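Local coordinates for protein regulator of nonsense transcripts 2 (Homo sapiens, PDB 4CEK) that acts in nonsense-mediated mRNA decay as the factor UPF2, whose second of three MIF4G domains is the fragment described here, at residues M193-G196 with D197-H201; K213-T216 with V217-G221; C254-L257 with E258-R262. All coordinates share one frame; numbering follows the deposited sequence.

Contact 1 of 3, residues M193-G196 with D197-H201; sequences MLRG and DFRFH
Arg195 and Arg199, one helical turn apart, both bend at their third torsion (chi3 -51° and -97°), and the two side chains run side by side along the same flank of the helix, pointing the same way. The two guanidinium planes stand 41° apart. NH2 of Arg199 lies at the edge of the Arg195 guanidinium, in its plane, 3.9 Å from NE of Arg195, and it also touches Arg195 CB at 3.8 Å. Two like charges this close probably repel each other somewhat; both side chains also meet a crystal neighbour, so the lattice may help set their poses. The Arg199 chain folds back over the backbone, so that Arg195 O sits 4.0 Å above the centre of its guanidinium face. The carbonyl lies broadside to the guanidinium, so its partly negative oxygen probably eases the charge only a little. NH1 of Arg199 also rests 3.6 Å from Gly196 CA.

The backbone beneath belongs to helix 185-203 of the MIF4G domain, an all-helical fold of the HEAT-like type. Arg199 N gives a hydrogen bond to Arg195 O at 3.0 Å, so this carbonyl serves the helix and also faces the guanidinium. Phe198 N bonds to Leu194 O at 2.9 Å, and Asp197 N to Met193 O at 3.1 Å.

The long, charged arginines suit the more accessible flank, whereas Leu194 and Phe198 face inward. With CG of Phe198 opposite its backbone N, the aromatic ring leans away from Arg195 and Leu194 toward Val217 of helix 210-225, while Leu194 packs on Phe219 and Leu223 of that same helix. Met193, flexible and apolar, covers Val155 and Phe159 of helix 148-159. Asp197 is buried and directs OD2 to a weak hydrogen bond with Thr216 OG1, with Asp88 close by as a second acid.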
ATOM      1  N   MET A 193       6.644   4.295  -7.003  1.00 29.93           N
ATOM      2  CA  MET A 193       7.647   3.462  -6.310  1.00 32.02           C
ATOM      3  C   MET A 193       7.106   2.041  -6.009  1.00 31.55           C
ATOM      4  O   MET A 193       7.819   1.047  -6.156  1.00 30.22           O
ATOM      5  CB  MET A 193       8.069   4.151  -5.004  1.00 33.72           C
ATOM      6  CG  MET A 193       8.889   5.429  -5.199  1.00 37.41           C
ATOM      7  SD  MET A 193       9.516   6.067  -3.627  1.00 42.40           S
ATOM      8  CE  MET A 193       8.041   6.860  -3.006  1.00 51.38           C
ATOM      9  N   LEU A 194       5.840   1.961  -5.592  1.00 32.00           N
ATOM     10  CA  LEU A 194       5.242   0.715  -5.163  1.00 30.56           C
ATOM     11  C   LEU A 194       5.026  -0.152  -6.388  1.00 31.73           C
ATOM     12  O   LEU A 194       5.362  -1.326  -6.364  1.00 35.55           O
ATOM     13  CB  LEU A 194       3.937   0.969  -4.404  1.00 31.00           C
ATOM     14  CG  LEU A 194       4.071   1.392  -2.936  1.00 30.01           C
ATOM     15  CD1 LEU A 194       2.709   1.737  -2.320  1.00 27.05           C
ATOM     16  CD2 LEU A 194       4.720   0.286  -2.127  1.00 27.83           C
ATOM     17  N   ARG A 195       4.541   0.430  -7.485  1.00 32.35           N
ATOM     18  CA  ARG A 195       4.461  -0.275  -8.772  1.00 32.06           C
ATOM     19  C   ARG A 195       5.775  -0.878  -9.255  1.00 32.82           C
ATOM     20  O   ARG A 195       5.789  -2.014  -9.736  1.00 32.61           O
ATOM     21  CB  ARG A 195       3.973   0.647  -9.901  1.00 33.95           C
ATOM     22  CG  ARG A 195       2.472   0.816  -9.973  1.00 36.82           C
ATOM     23  CD  ARG A 195       2.018   1.287 -11.357  1.00 40.61           C
ATOM     24  NE  ARG A 195       2.789   2.460 -11.777  1.00 43.00           N
ATOM     25  CZ  ARG A 195       2.530   3.718 -11.435  1.00 43.65           C
ATOM     26  NH1 ARG A 195       1.472   4.029 -10.669  1.00 43.73           N
ATOM     27  NH2 ARG A 195       3.341   4.667 -11.884  1.00 44.07           N
ATOM     28  N   GLY A 196       6.850  -0.091  -9.220  1.00 31.23           N
ATOM     29  CA  GLY A 196       8.169  -0.559  -9.666  1.00 31.22           C
ATOM     30  C   GLY A 196       8.696  -1.698  -8.810  1.00 31.17           C
ATOM     31  O   GLY A 196       9.229  -2.674  -9.319  1.00 35.59           O
ATOM     32  N   ASP A 197       8.481  -1.621  -7.511  1.00 30.49           N
ATOM     33  CA  ASP A 197       8.928  -2.691  -6.602  1.00 29.45           C
ATOM     34  C   ASP A 197       8.086  -3.960  -6.821  1.00 32.54           C
ATOM     35  O   ASP A 197       8.626  -5.084  -6.840  1.00 33.17           O
ATOM     36  CB  ASP A 197       8.834  -2.196  -5.182  1.00 32.25           C
ATOM     37  CG  ASP A 197       9.775  -2.887  -4.261  1.00 34.24           C
ATOM     38  OD1 ASP A 197      10.715  -3.538  -4.717  1.00 43.71           O
ATOM     39  OD2 ASP A 197       9.538  -2.808  -3.056  1.00 43.35           O
ATOM     40  N   PHE A 198       6.783  -3.780  -7.095  1.00 32.66           N
ATOM     41  CA  PHE A 198       5.924  -4.888  -7.446  1.00 30.92           C
ATOM     42  C   PHE A 198       6.445  -5.619  -8.675  1.00 32.67           C
ATOM     43  O   PHE A 198       6.618  -6.831  -8.636  1.00 34.47           O
ATOM     44  CB  PHE A 198       4.490  -4.420  -7.669  1.00 31.57           C
ATOM     45  CG  PHE A 198       3.537  -5.531  -8.038  1.00 28.94           C
ATOM     46  CD1 PHE A 198       2.999  -6.351  -7.064  1.00 31.76           C
ATOM     47  CD2 PHE A 198       3.216  -5.780  -9.345  1.00 30.23           C
ATOM     48  CE1 PHE A 198       2.104  -7.365  -7.391  1.00 31.57           C
ATOM     49  CE2 PHE A 198       2.347  -6.812  -9.699  1.00 30.61           C
ATOM     50  CZ  PHE A 198       1.789  -7.599  -8.705  1.00 31.87           C
ATOM     51  N   ARG A 199       6.717  -4.876  -9.741  1.00 35.74           N
ATOM     52  CA  ARG A 199       7.282  -5.424 -10.997  1.00 37.98           C
ATOM     53  C   ARG A 199       8.542  -6.202 -10.722  1.00 36.80           C
ATOM     54  O   ARG A 199       8.701  -7.333 -11.165  1.00 39.67           O
ATOM     55  CB  ARG A 199       7.644  -4.295 -11.932  1.00 41.75           C
ATOM     56  CG  ARG A 199       7.014  -4.301 -13.299  1.00 47.82           C
ATOM     57  CD  ARG A 199       7.354  -2.990 -14.029  1.00 48.81           C
ATOM     58  NE  ARG A 199       6.279  -2.032 -13.889  1.00 49.88           N
ATOM     59  CZ  ARG A 199       6.380  -0.762 -13.492  1.00 46.16           C
ATOM     60  NH1 ARG A 199       7.538  -0.197 -13.222  1.00 38.57           N
ATOM     61  NH2 ARG A 199       5.263  -0.038 -13.408  1.00 44.79           N
ATOM     62  N   PHE A 200       9.425  -5.595  -9.957  1.00 36.94           N
ATOM     63  CA  PHE A 200      10.661  -6.245  -9.515  1.00 42.59           C
ATOM     64  C   PHE A 200      10.408  -7.592  -8.804  1.00 43.40           C
ATOM     65  O   PHE A 200      10.986  -8.611  -9.194  1.00 42.75           O
ATOM     66  CB  PHE A 200      11.428  -5.261  -8.615  1.00 48.16           C
ATOM     67  CG  PHE A 200      12.719  -5.782  -8.117  1.00 57.21           C
ATOM     68  CD1 PHE A 200      13.809  -5.901  -8.973  1.00 65.35           C
ATOM     69  CD2 PHE A 200      12.863  -6.158  -6.776  1.00 68.80           C
ATOM     70  CE1 PHE A 200      15.019  -6.405  -8.506  1.00 73.63           C
ATOM     71  CE2 PHE A 200      14.067  -6.664  -6.300  1.00 70.23           C
ATOM     72  CZ  PHE A 200      15.146  -6.788  -7.166  1.00 72.37           C
ATOM     73  N   HIS A 201       9.503  -7.608  -7.817  1.00 41.61           N
ATOM     74  CA  HIS A 201       9.123  -8.851  -7.123  1.00 42.82           C
ATOM     75  C   HIS A 201       8.513  -9.907  -8.000  1.00 41.12           C
ATOM     76  O   HIS A 201       8.729 -11.094  -7.768  1.00 39.39           O
ATOM     77  CB  HIS A 201       8.146  -8.588  -5.988  1.00 44.35           C
ATOM     78  CG  HIS A 201       8.723  -7.772  -4.857  1.00 46.10           C
ATOM     79  ND1 HIS A 201       9.971  -7.934  -4.420  1.00 49.50           N
ATOM     80  CD2 HIS A 201       8.157  -6.777  -4.071  1.00 50.83           C
ATOM     81  CE1 HIS A 201      10.209  -7.086  -3.403  1.00 52.07           C
ATOM     82  NE2 HIS A 201       9.099  -6.373  -3.193  1.00 54.41           N
TER

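Contact 2 of 3, residues K213-T216 with V217-G221; sequences KNKT and VRFIG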
ATOM      1  N   LYS A 213       7.940  -9.033   0.040  1.00 60.99           N
ATOM      2  CA  LYS A 213       7.030  -9.001  -1.091  1.00 56.72           C
ATOM      3  C   LYS A 213       5.595  -8.716  -0.586  1.00 55.40           C
ATOM      4  O   LYS A 213       4.852  -7.901  -1.165  1.00 50.55           O
ATOM      5  CB  LYS A 213       7.116 -10.328  -1.844  1.00 54.87           C
ATOM      6  CG  LYS A 213       8.534 -10.693  -2.279  1.00 61.60           C
ATOM      7  CD  LYS A 213       8.601 -12.050  -2.989  1.00 62.00           C
ATOM      8  CE  LYS A 213       9.775 -12.160  -3.962  1.00 59.00           C
ATOM      9  NZ  LYS A 213       9.553 -13.176  -5.038  1.00 59.56           N
ATOM     10  N   ASN A 214       5.226  -9.382   0.511  1.00 53.96           N
ATOM     11  CA  ASN A 214       3.910  -9.215   1.135  1.00 51.27           C
ATOM     12  C   ASN A 214       3.694  -7.800   1.714  1.00 46.08           C
ATOM     13  O   ASN A 214       2.592  -7.290   1.637  1.00 47.53           O
ATOM     14  CB  ASN A 214       3.673 -10.315   2.201  1.00 56.06           C
ATOM     15  CG  ASN A 214       3.367 -11.708   1.591  1.00 57.58           C
ATOM     16  OD1 ASN A 214       2.956 -11.846   0.419  1.00 55.23           O
ATOM     17  ND2 ASN A 214       3.560 -12.754   2.407  1.00 52.32           N
ATOM     18  N   LYS A 215       4.745  -7.156   2.240  1.00 41.97           N
ATOM     19  CA  LYS A 215       4.680  -5.756   2.620  1.00 43.03           C
ATOM     20  C   LYS A 215       4.308  -4.899   1.401  1.00 40.25           C
ATOM     21  O   LYS A 215       3.395  -4.076   1.484  1.00 41.06           O
ATOM     22  CB  LYS A 215       6.025  -5.246   3.168  1.00 48.82           C
ATOM     23  CG  LYS A 215       5.998  -3.785   3.669  1.00 52.56           C
ATOM     24  CD  LYS A 215       7.299  -2.989   3.453  1.00 54.72           C
ATOM     25  CE  LYS A 215       7.558  -2.640   1.986  1.00 57.39           C
ATOM     26  NZ  LYS A 215       7.203  -1.256   1.511  1.00 49.65           N
ATOM     27  N   THR A 216       5.015  -5.076   0.282  1.00 35.42           N
ATOM     28  CA  THR A 216       4.728  -4.281  -0.909  1.00 35.57           C
ATOM     29  C   THR A 216       3.280  -4.474  -1.322  1.00 35.80           C
ATOM     30  O   THR A 216       2.577  -3.507  -1.566  1.00 36.27           O
ATOM     31  CB  THR A 216       5.630  -4.650  -2.099  1.00 36.62           C
ATOM     32  OG1 THR A 216       6.985  -4.313  -1.810  1.00 40.16           O
ATOM     33  CG2 THR A 216       5.208  -3.913  -3.333  1.00 34.23           C
ATOM     34  N   VAL A 217       2.842  -5.732  -1.399  1.00 35.18           N
ATOM     35  CA  VAL A 217       1.506  -6.052  -1.883  1.00 32.34           C
ATOM     36  C   VAL A 217       0.454  -5.589  -0.900  1.00 32.57           C
ATOM     37  O   VAL A 217      -0.580  -5.095  -1.330  1.00 35.92           O
ATOM     38  CB  VAL A 217       1.353  -7.566  -2.210  1.00 35.81           C
ATOM     39  CG1 VAL A 217      -0.088  -8.008  -2.068  1.00 35.06           C
ATOM     40  CG2 VAL A 217       1.847  -7.864  -3.614  1.00 33.97           C
ATOM     41  N   ARG A 218       0.707  -5.684   0.404  1.00 33.18           N
ATOM     42  CA  ARG A 218      -0.249  -5.129   1.392  1.00 37.22           C
ATOM     43  C   ARG A 218      -0.418  -3.605   1.284  1.00 33.04           C
ATOM     44  O   ARG A 218      -1.542  -3.099   1.381  1.00 28.96           O
ATOM     45  CB  ARG A 218       0.148  -5.474   2.834  1.00 42.69           C
ATOM     46  CG  ARG A 218      -0.056  -6.941   3.201  1.00 49.78           C
ATOM     47  CD  ARG A 218       0.129  -7.170   4.687  1.00 55.68           C
ATOM     48  NE  ARG A 218       0.778  -8.455   4.956  1.00 66.74           N
ATOM     49  CZ  ARG A 218       0.147  -9.592   5.265  1.00 69.02           C
ATOM     50  NH1 ARG A 218      -1.186  -9.639   5.349  1.00 67.70           N
ATOM     51  NH2 ARG A 218       0.859 -10.698   5.479  1.00 62.32           N
ATOM     52  N   PHE A 219       0.690  -2.897   1.057  1.00 30.14           N
ATOM     53  CA  PHE A 219       0.673  -1.429   0.916  1.00 30.40           C
ATOM     54  C   PHE A 219      -0.154  -1.056  -0.303  1.00 28.33           C
ATOM     55  O   PHE A 219      -1.052  -0.271  -0.190  1.00 29.40           O
ATOM     56  CB  PHE A 219       2.107  -0.868   0.821  1.00 31.26           C
ATOM     57  CG  PHE A 219       2.292   0.524   1.414  1.00 32.69           C
ATOM     58  CD1 PHE A 219       1.201   1.389   1.656  1.00 31.60           C
ATOM     59  CD2 PHE A 219       3.586   0.977   1.755  1.00 31.97           C
ATOM     60  CE1 PHE A 219       1.388   2.652   2.198  1.00 30.24           C
ATOM     61  CE2 PHE A 219       3.772   2.262   2.281  1.00 34.18           C
ATOM     62  CZ  PHE A 219       2.672   3.096   2.506  1.00 34.87           C
ATOM     63  N   ILE A 220       0.036  -1.740  -1.426  1.00 29.15           N
ATOM     64  CA  ILE A 220      -0.813  -1.513  -2.592  1.00 30.53           C
ATOM     65  C   ILE A 220      -2.294  -1.764  -2.286  1.00 33.12           C
ATOM     66  O   ILE A 220      -3.220  -1.028  -2.761  1.00 32.59           O
ATOM     67  CB  ILE A 220      -0.364  -2.382  -3.791  1.00 29.87           C
ATOM     68  CG1 ILE A 220       1.009  -1.882  -4.276  1.00 29.65           C
ATOM     69  CG2 ILE A 220      -1.412  -2.312  -4.878  1.00 24.95           C
ATOM     70  CD1 ILE A 220       1.767  -2.724  -5.306  1.00 26.82           C
ATOM     71  N   GLY A 221      -2.547  -2.785  -1.466  1.00 32.94           N
ATOM     72  CA  GLY A 221      -3.925  -3.081  -1.088  1.00 28.63           C
ATOM     73  C   GLY A 221      -4.563  -1.975  -0.297  1.00 26.05           C
ATOM     74  O   GLY A 221      -5.721  -1.634  -0.507  1.00 26.66           O
TER
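Arg218 and Asn214 meet round a single carbonyl oxygen. Arg218 N donates to Asn214 O over 2.8 Å, while CG of the same arginine rests against that oxygen at 3.1 Å. The side chain can do both because CG stands beside the backbone N (chi1 -72°) and thus runs back along the preceding turn. The contact lies in helix 210-225, whose turn here is largely buried near the centre of the chain, in a MIF4G domain built from helices packed side by side.

On another flank Thr216 and Ile220 lie alongside each other and point the same way. The methyl CG2 of Thr216 comes within 4.1 Å of Ile220 CD1, and Ile220 N bonds to Thr216 O at 3.1 Å. Threonine suits this place because its two branches differ: CG2 offers a methyl to the isoleucine, while OG1 is hydrogen-bonded to His201 NE2 of helix 185-203. Val217, a compact branched residue for a tight helix interface, rests its CB on Lys213 O at 3.7 Å, and its N-H bonds to the same oxygen in the carbonyl plane.

Lys215 bends round so that NZ arrives at the edge of the Phe219 ring, near its plane, 4.3 Å from CD2. A lysine can be tolerated in this interior because its long chain carries the ammonium to Phe159, with which it makes a cation-pi interaction. Phe219 in turn packs on Leu190 and Leu194 of helix 185-203 and on Leu169 and Tyr172 of helix 169-179. Lys213 reaches elsewhere, its NZ hydrogen-bonded to His248 ND1.

The aliphatic part of Arg218 is thus well used, but its polar middle is less so: NE, buried by this contact 4.0 Å from Asn214 O, has no hydrogen-bonding partner in the model.

Contact 3 of 3, residues C254-L257 with E258-R262; sequences CTLL and ETCGR
Thr259 turns its hydroxyl back over the preceding turn, so that OG1 donates to Thr255 O at 2.8 Å. This is the intrahelical hydrogen bond that a threonine can make to the carbonyl four residues earlier, here in helix 247-266 of the all-helical MIF4G domain. The hydroxyl approaches from 38° above the carbonyl plane, whereas Thr259 N reaches the same oxygen, at 3.1 Å, from the opposite face. Thr255 O is therefore gripped by two donors of one residue, one on each face. The amide is also shared: Thr259 N makes a weak bond to Leu256 O, also 3.1 Å long. With an alanine here the hydroxyl is gone, and Thr255 O would probably be left with only the amide of the two donors, with a gap beside Arg218 of helix 210-225.

Leu256 directs CG opposite its backbone N, and its CD1 comes to 3.9 Å from Cys260 SG. The small, weakly polar thiol of Cys260 is placed between its own backbone N and carbonyl carbon, near Leu256 O and near Thr234 of helix 231-243.

Glu258 lays its CG against Cys254 O at 3.3 Å and runs extended back along the preceding turn, at an exposed place that suits a charge. Leu257 turns inward, packing on Leu238, Leu278 and Met281, and its CD2 also meets Gly261 CA at 4.0 Å. Any side chain on Gly261 would head into Leu257 O: a CB built there would stand only 2.5 Å from that oxygen, a clash that glycine avoids. The absence of that carbon lets Gly261 N close in on Leu257 O at 2.8 Å, approaching well off the carbonyl direction, with a C=O...N angle of 122°.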
ATOM      1  N   CYS A 254      -2.602 -13.904  -2.893  1.00 30.64           N
ATOM      2  CA  CYS A 254      -3.509 -14.236  -1.799  1.00 31.07           C
ATOM      3  C   CYS A 254      -3.424 -13.170  -0.748  1.00 29.78           C
ATOM      4  O   CYS A 254      -4.461 -12.763  -0.191  1.00 29.68           O
ATOM      5  CB  CYS A 254      -3.220 -15.659  -1.194  1.00 30.73           C
ATOM      6  SG  CYS A 254      -3.621 -17.041  -2.350  1.00 38.22           S
ATOM      7  N   THR A 255      -2.207 -12.696  -0.468  1.00 32.66           N
ATOM      8  CA  THR A 255      -2.030 -11.464   0.347  1.00 33.18           C
ATOM      9  C   THR A 255      -2.782 -10.260  -0.248  1.00 35.50           C
ATOM     10  O   THR A 255      -3.528  -9.563   0.463  1.00 35.23           O
ATOM     11  CB  THR A 255      -0.580 -11.090   0.498  1.00 33.16           C
ATOM     12  OG1 THR A 255       0.161 -12.252   0.891  1.00 33.66           O
ATOM     13  CG2 THR A 255      -0.438  -9.972   1.548  1.00 32.37           C
ATOM     14  N   LEU A 256      -2.637 -10.043  -1.555  1.00 32.81           N
ATOM     15  CA  LEU A 256      -3.330  -8.921  -2.184  1.00 31.54           C
ATOM     16  C   LEU A 256      -4.813  -9.052  -1.950  1.00 31.05           C
ATOM     17  O   LEU A 256      -5.466  -8.079  -1.539  1.00 31.59           O
ATOM     18  CB  LEU A 256      -3.040  -8.833  -3.703  1.00 31.96           C
ATOM     19  CG  LEU A 256      -3.632  -7.661  -4.509  1.00 31.20           C
ATOM     20  CD1 LEU A 256      -3.193  -6.341  -3.869  1.00 32.44           C
ATOM     21  CD2 LEU A 256      -3.156  -7.723  -5.944  1.00 29.88           C
ATOM     22  N   LEU A 257      -5.363 -10.241  -2.205  1.00 31.54           N
ATOM     23  CA  LEU A 257      -6.835 -10.432  -2.078  1.00 33.10           C
ATOM     24  C   LEU A 257      -7.358 -10.358  -0.622  1.00 31.52           C
ATOM     25  O   LEU A 257      -8.450  -9.873  -0.376  1.00 32.25           O
ATOM     26  CB  LEU A 257      -7.283 -11.734  -2.757  1.00 33.90           C
ATOM     27  CG  LEU A 257      -7.106 -11.822  -4.274  1.00 32.21           C
ATOM     28  CD1 LEU A 257      -7.119 -13.282  -4.801  1.00 29.21           C
ATOM     29  CD2 LEU A 257      -8.200 -10.980  -4.881  1.00 27.67           C
ATOM     30  N   GLU A 258      -6.565 -10.797   0.340  1.00 36.25           N
ATOM     31  CA  GLU A 258      -6.906 -10.603   1.745  1.00 40.90           C
ATOM     32  C   GLU A 258      -6.970  -9.111   2.127  1.00 40.03           C
ATOM     33  O   GLU A 258      -7.766  -8.710   2.973  1.00 37.39           O
ATOM     34  CB  GLU A 258      -5.877 -11.250   2.656  1.00 47.27           C
ATOM     35  CG  GLU A 258      -5.899 -12.767   2.809  1.00 59.44           C
ATOM     36  CD  GLU A 258      -4.769 -13.221   3.742  1.00 71.72           C
ATOM     37  OE1 GLU A 258      -4.554 -12.524   4.773  1.00 78.95           O
ATOM     38  OE2 GLU A 258      -4.072 -14.225   3.438  1.00 72.25           O
ATOM     39  N   THR A 259      -6.113  -8.302   1.510  1.00 38.65           N
ATOM     40  CA  THR A 259      -6.008  -6.902   1.847  1.00 31.10           C
ATOM     41  C   THR A 259      -7.154  -6.139   1.176  1.00 28.81           C
ATOM     42  O   THR A 259      -7.768  -5.339   1.818  1.00 28.78           O
ATOM     43  CB  THR A 259      -4.610  -6.332   1.464  1.00 31.57           C
ATOM     44  OG1 THR A 259      -3.560  -7.165   1.999  1.00 30.00           O
ATOM     45  CG2 THR A 259      -4.422  -4.895   1.995  1.00 30.32           C
ATOM     46  N   CYS A 260      -7.446  -6.362  -0.106  1.00 29.79           N
ATOM     47  CA  CYS A 260      -8.458  -5.532  -0.823  1.00 28.23           C
ATOM     48  C   CYS A 260      -9.400  -6.270  -1.742  1.00 27.31           C
ATOM     49  O   CYS A 260     -10.173  -5.626  -2.431  1.00 29.32           O
ATOM     50  CB  CYS A 260      -7.791  -4.437  -1.660  1.00 31.68           C
ATOM     51  SG  CYS A 260      -6.817  -4.992  -3.106  1.00 31.02           S
ATOM     52  N   GLY A 261      -9.392  -7.602  -1.728  1.00 30.23           N
ATOM     53  CA  GLY A 261     -10.281  -8.406  -2.579  1.00 30.05           C
ATOM     54  C   GLY A 261     -11.762  -8.130  -2.353  1.00 32.83           C
ATOM     55  O   GLY A 261     -12.542  -8.113  -3.304  1.00 30.73           O
ATOM     56  N   ARG A 262     -12.185  -7.915  -1.112  1.00 32.89           N
ATOM     57  CA  ARG A 262     -13.605  -7.664  -0.893  1.00 35.97           C
ATOM     58  C   ARG A 262     -14.004  -6.322  -1.434  1.00 33.35           C
ATOM     59  O   ARG A 262     -15.078  -6.202  -2.012  1.00 33.16           O
ATOM     60  CB  ARG A 262     -13.996  -7.770   0.576  1.00 41.42           C
ATOM     61  CG  ARG A 262     -14.181  -9.203   1.035  1.00 46.56           C
ATOM     62  CD  ARG A 262     -14.007  -9.301   2.538  1.00 51.91           C
ATOM     63  NE  ARG A 262     -14.347 -10.621   3.043  1.00 56.18           N
ATOM     64  CZ  ARG A 262     -14.350 -10.961   4.329  1.00 59.98           C
ATOM     65  NH1 ARG A 262     -14.031 -10.071   5.274  1.00 57.09           N
ATOM     66  NH2 ARG A 262     -14.681 -12.204   4.671  1.00 58.80           N
TER

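Overall arrangement
The three contacts lie on three helices, and contact 2 is the middle layer: its centre is about 10 Å from the centres of contact 1 and contact 3, which stand about 17 Å apart and do not touch. Between contacts 1 and 2, His201 NE2 and Thr216 OG1 form a probable hydrogen bond at 3.3 Å, beside apolar packing of Phe198 CE1 on Val217 CG2 (3.8 Å). Toward contact 3, Asn214 OD1 lies 2.9 Å from Thr255 OG1, a weak hydrogen bond beside its main one to Glu251 O, and Arg218 CG packs on Thr255 CG2 at 3.5 Å. Val217 thus faces both neighbours, one methyl on each helix, helping to join them within the MIF4G core.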